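Side-chain contacts in DNA repair protein MmcB-related protein (Silicibacter pomeroyi, PDB 3DNX), which is of unknown function but probably takes part in DNA repair and belongs to the PDDEXK clan of nuclease-like proteins: residues A64-D69 with Y82-D87; S99-A104 with E110-A115. All blocks are in the same frame, centred on the assembly; numbering follows the deposited sequence.

Both contacts lean on strand 81-86. Interaction 1 sets helix 63-68 and the turn at its end against one side of that strand, inside a beta-alpha-beta unit; interaction 2 is a hairpin at the margin of the same mixed sheet, where 100-104 pairs with the outermost strand 109-113. The first is small and mostly buried, made by side chains alone: two aromatic rings and a carboxylate, with a sodium site beside them. The second is larger and only partly buried, and it is mainly a backbone affair, finished by aliphatic packing and one arginine. W84 and L102 join them, the W84 carbonyl facing the L102 amide, while F83 packs on L102.

Interaction 1 of 2, residues A64-D69 with Y82-D87; sequences ADFQAD and YFWAVD. With NA (sodium ion), chain C.
F66 meets W84 in a T-shaped stack: the phenyl edge stands over the six-membered ring of the indole, centroids 5.2 Å apart and planes at 82°. CE1 and CD1 of the phenyl do the touching, F66 CE1 lying 3.7 Å from W84 CH2. The phenylalanine ring is carried out from the helix with CG anti to the backbone N (chi1 163°), and L95 also touches it. On the other face of the indole sits Y82, whose OH is 3.2 Å above the ring plane and offset toward the rim, so the tryptophan is pinched between a phenyl edge and a phenol oxygen. D69 approaches obliquely, OD2 reaching W84 CZ3 at 3.9 Å with the carboxylate steeply turned against the ring. Its polar grip is on other partners: OD2 forms a salt bridge with K60 and OD1 a hydrogen bond with Y75. The helix is the crossover of a beta-alpha-beta unit between strands 54-59 and 81-86, and E58 and K60 on its approach are consistent with the E-X-K part of the PDDEXK signature. D65, next to F66 in the helix, binds the sodium ion through OD2 at 2.4 Å, together with C59 O and three waters. D65 OD1 takes a hydrogen bond from water 1 at 2.5 Å, while S61 N donates to OD2, and these bonds fix the rotation of the carboxylate.

Interaction 2 of 2, residues S99-A104 with E110-A115; sequences SGLLIA and EIVRMA
The antiparallel hairpin of strands 100-104 and 109-113 forms the edge of the sheet, and its two ends are tied differently. At the E110 end the pairing is regular: I103 and E110 exchange backbone hydrogen bonds, 2.9 Å for E110 N to I103 O. Next along, L102 and I111 make a non-hydrogen-bonded pair in which L102 CG rests on I111 CG1 at 3.8 Å. A classic bulge then breaks the register, V112 and R113 both facing L101, whose carbonyl oxygen accepts from two amides: V112 N at 2.8 Å and R113 N at 3.2 Å. V112, the extra residue, holds CG2 between its backbone N and carbonyl carbon, from where it meets L101 CG at 3.7 Å and touches I103 CG1. R113 returns the pairing, its O taking L101 N. Its side chain, extended as far as CD and then bent at chi3 (79°), turns its guanidinium toward S99 and grips that carbonyl oxygen side-on. NE gives the shorter, straighter bond, R113 NE to S99 O 2.8 Å at 165°, and NH1 the longer one, reaching the oxygen from above the carbonyl plane. One guanidinium face lies over L101 CB. A leucine in place of R113 would probably leave S99 O without both donors and the start of strand 100-104 without this tie. Beyond R113, A115 CB packs against G100 N at 3.5 Å.

Interaction 1 of 2, residues A64-D69 with Y82-D87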
ATOM      1  N   ALA A  64     -17.448   9.356 -24.930  1.00 36.87           N
ATOM      2  CA  ALA A  64     -17.289   7.945 -25.385  1.00 36.31           C
ATOM      3  C   ALA A  64     -16.763   7.064 -24.248  1.00 36.59           C
ATOM      4  O   ALA A  64     -17.208   5.920 -24.085  1.00 36.73           O
ATOM      5  CB  ALA A  64     -16.376   7.859 -26.574  1.00 36.61           C
ATOM      6  N   ASP A  65     -15.839   7.601 -23.448  1.00 35.46           N
ATOM      7  CA  ASP A  65     -15.315   6.880 -22.322  1.00 35.64           C
ATOM      8  C   ASP A  65     -16.457   6.512 -21.369  1.00 34.83           C
ATOM      9  O   ASP A  65     -16.467   5.420 -20.775  1.00 35.10           O
ATOM     10  CB  ASP A  65     -14.273   7.736 -21.591  1.00 36.39           C
ATOM     11  CG  ASP A  65     -13.285   6.916 -20.817  1.00 39.25           C
ATOM     12  OD1 ASP A  65     -13.007   5.754 -21.203  1.00 40.62           O
ATOM     13  OD2 ASP A  65     -12.751   7.442 -19.821  1.00 38.77           O
ATOM     14  N   PHE A  66     -17.407   7.438 -21.212  1.00 32.94           N
ATOM     15  CA  PHE A  66     -18.538   7.264 -20.286  1.00 32.11           C
ATOM     16  C   PHE A  66     -19.512   6.249 -20.891  1.00 32.58           C
ATOM     17  O   PHE A  66     -20.019   5.365 -20.202  1.00 33.27           O
ATOM     18  CB  PHE A  66     -19.210   8.638 -19.993  1.00 31.56           C
ATOM     19  CG  PHE A  66     -20.569   8.537 -19.401  1.00 28.81           C
ATOM     20  CD1 PHE A  66     -20.750   7.976 -18.167  1.00 28.17           C
ATOM     21  CD2 PHE A  66     -21.672   9.025 -20.081  1.00 30.00           C
ATOM     22  CE1 PHE A  66     -22.042   7.853 -17.627  1.00 28.32           C
ATOM     23  CE2 PHE A  66     -22.940   8.941 -19.529  1.00 30.25           C
ATOM     24  CZ  PHE A  66     -23.113   8.353 -18.293  1.00 27.83           C
ATOM     25  N   GLN A  67     -19.742   6.372 -22.186  1.00 32.42           N
ATOM     26  CA  GLN A  67     -20.606   5.452 -22.904  1.00 33.60           C
ATOM     27  C   GLN A  67     -20.164   3.977 -22.758  1.00 34.10           C
ATOM     28  O   GLN A  67     -20.998   3.081 -22.607  1.00 34.13           O
ATOM     29  CB  GLN A  67     -20.717   5.904 -24.370  1.00 33.32           C
ATOM     30  CG  GLN A  67     -21.427   7.285 -24.502  1.00 34.10           C
ATOM     31  CD  GLN A  67     -21.095   8.059 -25.802  1.00 36.83           C
ATOM     32  OE1 GLN A  67     -20.510   7.508 -26.740  1.00 36.11           O
ATOM     33  NE2 GLN A  67     -21.518   9.328 -25.865  1.00 35.53           N
ATOM     34  N   ALA A  68     -18.858   3.748 -22.765  1.00 34.84           N
ATOM     35  CA  ALA A  68     -18.268   2.421 -22.552  1.00 35.88           C
ATOM     36  C   ALA A  68     -18.379   1.859 -21.105  1.00 36.86           C
ATOM     37  O   ALA A  68     -18.257   0.658 -20.909  1.00 37.09           O
ATOM     38  CB  ALA A  68     -16.796   2.446 -22.985  1.00 36.04           C
ATOM     39  N   ASP A  69     -18.599   2.705 -20.101  1.00 37.60           N
ATOM     40  CA  ASP A  69     -18.748   2.243 -18.697  1.00 38.20           C
ATOM     41  C   ASP A  69     -20.258   2.014 -18.340  1.00 38.27           C
ATOM     42  O   ASP A  69     -20.707   2.360 -17.229  1.00 38.55           O
ATOM     43  CB  ASP A  69     -18.137   3.294 -17.756  1.00 38.37           C
ATOM     44  CG  ASP A  69     -17.232   2.703 -16.635  1.00 40.27           C
ATOM     45  OD1 ASP A  69     -16.922   1.486 -16.591  1.00 38.46           O
ATOM     46  OD2 ASP A  69     -16.786   3.521 -15.791  1.00 42.28           O
ATOM     47  N   TYR A  82     -19.266   5.919  -4.546  1.00 31.70           N
ATOM     48  CA  TYR A  82     -18.927   5.885  -5.976  1.00 31.79           C
ATOM     49  C   TYR A  82     -19.028   7.271  -6.610  1.00 32.08           C
ATOM     50  O   TYR A  82     -20.051   7.997  -6.450  1.00 31.39           O
ATOM     51  CB  TYR A  82     -19.880   4.933  -6.721  1.00 32.61           C
ATOM     52  CG  TYR A  82     -19.614   4.917  -8.188  1.00 31.46           C
ATOM     53  CD1 TYR A  82     -18.638   4.103  -8.716  1.00 35.19           C
ATOM     54  CD2 TYR A  82     -20.355   5.727  -9.064  1.00 34.21           C
ATOM     55  CE1 TYR A  82     -18.360   4.104 -10.077  1.00 34.13           C
ATOM     56  CE2 TYR A  82     -20.077   5.750 -10.413  1.00 34.41           C
ATOM     57  CZ  TYR A  82     -19.100   4.900 -10.913  1.00 35.70           C
ATOM     58  OH  TYR A  82     -18.817   4.883 -12.250  1.00 36.52           O
ATOM     59  N   PHE A  83     -17.956   7.656  -7.314  1.00 32.04           N
ATOM     60  CA  PHE A  83     -17.805   8.975  -7.947  1.00 31.79           C
ATOM     61  C   PHE A  83     -17.386   8.835  -9.390  1.00 32.70           C
ATOM     62  O   PHE A  83     -16.640   7.891  -9.764  1.00 30.72           O
ATOM     63  CB  PHE A  83     -16.698   9.837  -7.343  1.00 31.81           C
ATOM     64  CG  PHE A  83     -16.841  10.120  -5.872  1.00 30.72           C
ATOM     65  CD1 PHE A  83     -17.224  11.362  -5.414  1.00 31.33           C
ATOM     66  CD2 PHE A  83     -16.542   9.126  -4.943  1.00 31.26           C
ATOM     67  CE1 PHE A  83     -17.323  11.620  -4.044  1.00 31.56           C
ATOM     68  CE2 PHE A  83     -16.630   9.375  -3.590  1.00 28.69           C
ATOM     69  CZ  PHE A  83     -17.039  10.614  -3.136  1.00 31.86           C
ATOM     70  N   TRP A  84     -17.847   9.807 -10.187  1.00 31.67           N
ATOM     71  CA  TRP A  84     -17.248  10.117 -11.477  1.00 32.90           C
ATOM     72  C   TRP A  84     -16.222  11.220 -11.307  1.00 32.20           C
ATOM     73  O   TRP A  84     -16.363  12.040 -10.417  1.00 32.23           O
ATOM     74  CB  TRP A  84     -18.296  10.555 -12.476  1.00 34.68           C
ATOM     75  CG  TRP A  84     -19.406   9.586 -12.658  1.00 34.01           C
ATOM     76  CD1 TRP A  84     -20.594   9.601 -12.018  1.00 36.49           C
ATOM     77  CD2 TRP A  84     -19.432   8.457 -13.548  1.00 34.58           C
ATOM     78  NE1 TRP A  84     -21.379   8.551 -12.457  1.00 37.61           N
ATOM     79  CE2 TRP A  84     -20.663   7.825 -13.375  1.00 35.18           C
ATOM     80  CE3 TRP A  84     -18.517   7.924 -14.466  1.00 36.93           C
ATOM     81  CZ2 TRP A  84     -21.024   6.697 -14.105  1.00 37.41           C
ATOM     82  CZ3 TRP A  84     -18.865   6.797 -15.172  1.00 37.27           C
ATOM     83  CH2 TRP A  84     -20.091   6.192 -14.985  1.00 36.57           C
ATOM     84  N   ALA A  85     -15.178  11.204 -12.127  1.00 31.59           N
ATOM     85  CA  ALA A  85     -14.208  12.317 -12.228  1.00 31.92           C
ATOM     86  C   ALA A  85     -14.078  12.661 -13.724  1.00 30.84           C
ATOM     87  O   ALA A  85     -13.796  11.799 -14.535  1.00 30.63           O
ATOM     88  CB  ALA A  85     -12.844  11.954 -11.615  1.00 31.84           C
ATOM     89  N   VAL A  86     -14.333  13.922 -14.052  1.00 31.32           N
ATOM     90  CA  VAL A  86     -14.310  14.442 -15.416  1.00 30.64           C
ATOM     91  C   VAL A  86     -13.660  15.810 -15.419  1.00 31.95           C
ATOM     92  O   VAL A  86     -13.523  16.458 -14.357  1.00 31.88           O
ATOM     93  CB  VAL A  86     -15.740  14.540 -16.005  1.00 31.36           C
ATOM     94  CG1 VAL A  86     -16.418  13.150 -16.016  1.00 30.90           C
ATOM     95  CG2 VAL A  86     -16.612  15.574 -15.268  1.00 26.79           C
ATOM     96  N   ASP A  87     -13.275  16.282 -16.598  1.00 31.62           N
ATOM     97  CA  ASP A  87     -12.736  17.606 -16.679  1.00 31.95           C
ATOM     98  C   ASP A  87     -13.863  18.621 -16.950  1.00 31.17           C
ATOM     99  O   ASP A  87     -15.020  18.256 -17.162  1.00 29.18           O
ATOM    100  CB  ASP A  87     -11.597  17.661 -17.699  1.00 32.92           C
ATOM    101  CG  ASP A  87     -12.044  17.540 -19.145  1.00 34.47           C
ATOM    102  OD1 ASP A  87     -13.241  17.748 -19.537  1.00 34.31           O
ATOM    103  OD2 ASP A  87     -11.114  17.264 -19.943  1.00 41.19           O
TER
HETATM  104 NA    NA C 202     -11.183   6.313 -18.373  1.00 55.23          NA
HETATM  105  O   HOH W   1     -11.033   4.732 -20.071  1.00 46.64           O
HETATM  106  O   HOH W   2      -9.272   6.148 -17.228  1.00 40.37           O
HETATM  107  O   HOH W   3     -12.532   4.817 -17.196  1.00 42.04           O

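Interaction 2 of 2, residues S99-A104 with E110-A115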
ATOM      1  N   SER A  99     -24.821   9.556  -8.414  1.00 41.41           N
ATOM      2  CA  SER A  99     -23.388   9.446  -8.248  1.00 40.17           C
ATOM      3  C   SER A  99     -22.731  10.691  -7.662  1.00 37.08           C
ATOM      4  O   SER A  99     -23.230  11.803  -7.772  1.00 35.17           O
ATOM      5  CB  SER A  99     -22.778   9.173  -9.613  1.00 40.72           C
ATOM      6  OG  SER A  99     -23.331   7.958 -10.119  1.00 45.53           O
ATOM      7  N   GLY A 100     -21.603  10.485  -7.013  1.00 34.07           N
ATOM      8  CA  GLY A 100     -20.717  11.575  -6.665  1.00 32.64           C
ATOM      9  C   GLY A 100     -19.987  12.107  -7.892  1.00 31.97           C
ATOM     10  O   GLY A 100     -19.976  11.463  -8.938  1.00 29.99           O
ATOM     11  N   LEU A 101     -19.417  13.317  -7.768  1.00 31.37           N
ATOM     12  CA  LEU A 101     -18.775  13.943  -8.901  1.00 31.04           C
ATOM     13  C   LEU A 101     -17.610  14.799  -8.488  1.00 30.64           C
ATOM     14  O   LEU A 101     -17.741  15.699  -7.632  1.00 30.06           O
ATOM     15  CB  LEU A 101     -19.801  14.801  -9.701  1.00 30.97           C
ATOM     16  CG  LEU A 101     -19.297  15.539 -10.971  1.00 32.31           C
ATOM     17  CD1 LEU A 101     -18.790  14.576 -12.056  1.00 31.26           C
ATOM     18  CD2 LEU A 101     -20.426  16.454 -11.595  1.00 30.70           C
ATOM     19  N   LEU A 102     -16.480  14.576  -9.162  1.00 30.07           N
ATOM     20  CA  LEU A 102     -15.337  15.452  -9.058  1.00 30.81           C
ATOM     21  C   LEU A 102     -15.079  16.071 -10.401  1.00 30.99           C
ATOM     22  O   LEU A 102     -15.240  15.418 -11.433  1.00 30.71           O
ATOM     23  CB  LEU A 102     -14.038  14.713  -8.633  1.00 32.25           C
ATOM     24  CG  LEU A 102     -13.927  14.165  -7.212  1.00 32.98           C
ATOM     25  CD1 LEU A 102     -14.639  12.849  -7.132  1.00 36.62           C
ATOM     26  CD2 LEU A 102     -12.500  13.980  -6.837  1.00 33.97           C
ATOM     27  N   ILE A 103     -14.670  17.325 -10.380  1.00 30.41           N
ATOM     28  CA  ILE A 103     -14.072  17.943 -11.555  1.00 31.12           C
ATOM     29  C   ILE A 103     -12.558  17.973 -11.355  1.00 30.61           C
ATOM     30  O   ILE A 103     -12.081  18.452 -10.326  1.00 30.06           O
ATOM     31  CB  ILE A 103     -14.604  19.379 -11.791  1.00 31.37           C
ATOM     32  CG1 ILE A 103     -16.144  19.448 -11.784  1.00 32.21           C
ATOM     33  CG2 ILE A 103     -13.995  19.952 -13.053  1.00 30.76           C
ATOM     34  CD1 ILE A 103     -16.786  18.740 -12.915  1.00 32.10           C
ATOM     35  N   ALA A 104     -11.814  17.438 -12.325  1.00 31.06           N
ATOM     36  CA  ALA A 104     -10.395  17.166 -12.169  1.00 31.30           C
ATOM     37  C   ALA A 104      -9.622  17.569 -13.427  1.00 32.07           C
ATOM     38  O   ALA A 104     -10.212  17.788 -14.510  1.00 29.94           O
ATOM     39  CB  ALA A 104     -10.172  15.661 -11.867  1.00 30.94           C
ATOM     40  N   GLU A 110     -11.682  18.723  -7.448  1.00 29.53           N
ATOM     41  CA  GLU A 110     -12.619  19.134  -6.384  1.00 29.12           C
ATOM     42  C   GLU A 110     -13.875  18.292  -6.419  1.00 28.84           C
ATOM     43  O   GLU A 110     -14.361  17.949  -7.473  1.00 30.23           O
ATOM     44  CB  GLU A 110     -12.968  20.621  -6.484  1.00 31.03           C
ATOM     45  CG  GLU A 110     -13.643  21.022  -7.793  1.00 31.48           C
ATOM     46  CD  GLU A 110     -13.888  22.518  -7.953  1.00 36.07           C
ATOM     47  OE1 GLU A 110     -13.522  23.312  -7.075  1.00 29.32           O
ATOM     48  OE2 GLU A 110     -14.451  22.920  -9.010  1.00 32.19           O
ATOM     49  N   ILE A 111     -14.432  17.975  -5.278  1.00 28.49           N
ATOM     50  CA  ILE A 111     -15.692  17.243  -5.229  1.00 29.19           C
ATOM     51  C   ILE A 111     -16.774  18.332  -5.367  1.00 29.79           C
ATOM     52  O   ILE A 111     -16.789  19.302  -4.605  1.00 31.57           O
ATOM     53  CB  ILE A 111     -15.878  16.523  -3.909  1.00 30.58           C
ATOM     54  CG1 ILE A 111     -14.762  15.476  -3.694  1.00 31.34           C
ATOM     55  CG2 ILE A 111     -17.286  15.912  -3.817  1.00 29.43           C
ATOM     56  CD1 ILE A 111     -14.837  14.797  -2.384  1.00 30.62           C
ATOM     57  N   VAL A 112     -17.604  18.216  -6.370  1.00 29.31           N
ATOM     58  CA  VAL A 112     -18.697  19.181  -6.533  1.00 29.33           C
ATOM     59  C   VAL A 112     -20.031  18.573  -6.072  1.00 30.06           C
ATOM     60  O   VAL A 112     -20.992  19.302  -5.837  1.00 29.09           O
ATOM     61  CB  VAL A 112     -18.762  19.751  -7.960  1.00 28.67           C
ATOM     62  CG1 VAL A 112     -17.530  20.699  -8.200  1.00 28.48           C
ATOM     63  CG2 VAL A 112     -18.845  18.672  -9.004  1.00 27.23           C
ATOM     64  N   ARG A 113     -20.061  17.246  -5.970  1.00 30.48           N
ATOM     65  CA  ARG A 113     -21.202  16.497  -5.486  1.00 31.76           C
ATOM     66  C   ARG A 113     -20.736  15.250  -4.734  1.00 31.92           C
ATOM     67  O   ARG A 113     -20.087  14.364  -5.303  1.00 30.40           O
ATOM     68  CB  ARG A 113     -22.091  16.110  -6.685  1.00 33.34           C
ATOM     69  CG  ARG A 113     -23.390  15.491  -6.307  1.00 32.47           C
ATOM     70  CD  ARG A 113     -24.315  15.475  -7.514  1.00 34.55           C
ATOM     71  NE  ARG A 113     -24.032  14.412  -8.435  1.00 33.13           N
ATOM     72  CZ  ARG A 113     -24.053  14.517  -9.771  1.00 38.01           C
ATOM     73  NH1 ARG A 113     -23.807  13.446 -10.513  1.00 38.34           N
ATOM     74  NH2 ARG A 113     -24.337  15.667 -10.372  1.00 38.93           N
HETATM   75  N   MSE A 114     -21.069  15.188  -3.445  1.00 32.39           N
HETATM   76  CA  MSE A 114     -20.595  14.117  -2.576  1.00 32.61           C
HETATM   77  C   MSE A 114     -21.424  12.898  -2.896  1.00 32.80           C
HETATM   78  O   MSE A 114     -22.642  13.015  -3.063  1.00 34.31           O
HETATM   79  CB  MSE A 114     -20.722  14.550  -1.107  1.00 32.09           C
HETATM   80  CG  MSE A 114     -20.353  13.527  -0.113  1.00 32.99           C
HETATM   81 SE   MSE A 114     -18.549  12.843  -0.320  0.65 32.64          SE
HETATM   82  CE  MSE A 114     -17.498  14.439   0.006  1.00 29.40           C
ATOM     83  N   ALA A 115     -20.789  11.735  -3.038  1.00 31.88           N
ATOM     84  CA  ALA A 115     -21.533  10.542  -3.315  1.00 32.18           C
ATOM     85  C   ALA A 115     -22.368  10.120  -2.098  1.00 31.82           C
ATOM     86  O   ALA A 115     -21.977  10.339  -0.943  1.00 31.28           O
ATOM     87  CB  ALA A 115     -20.607   9.463  -3.767  1.00 32.74           C
TER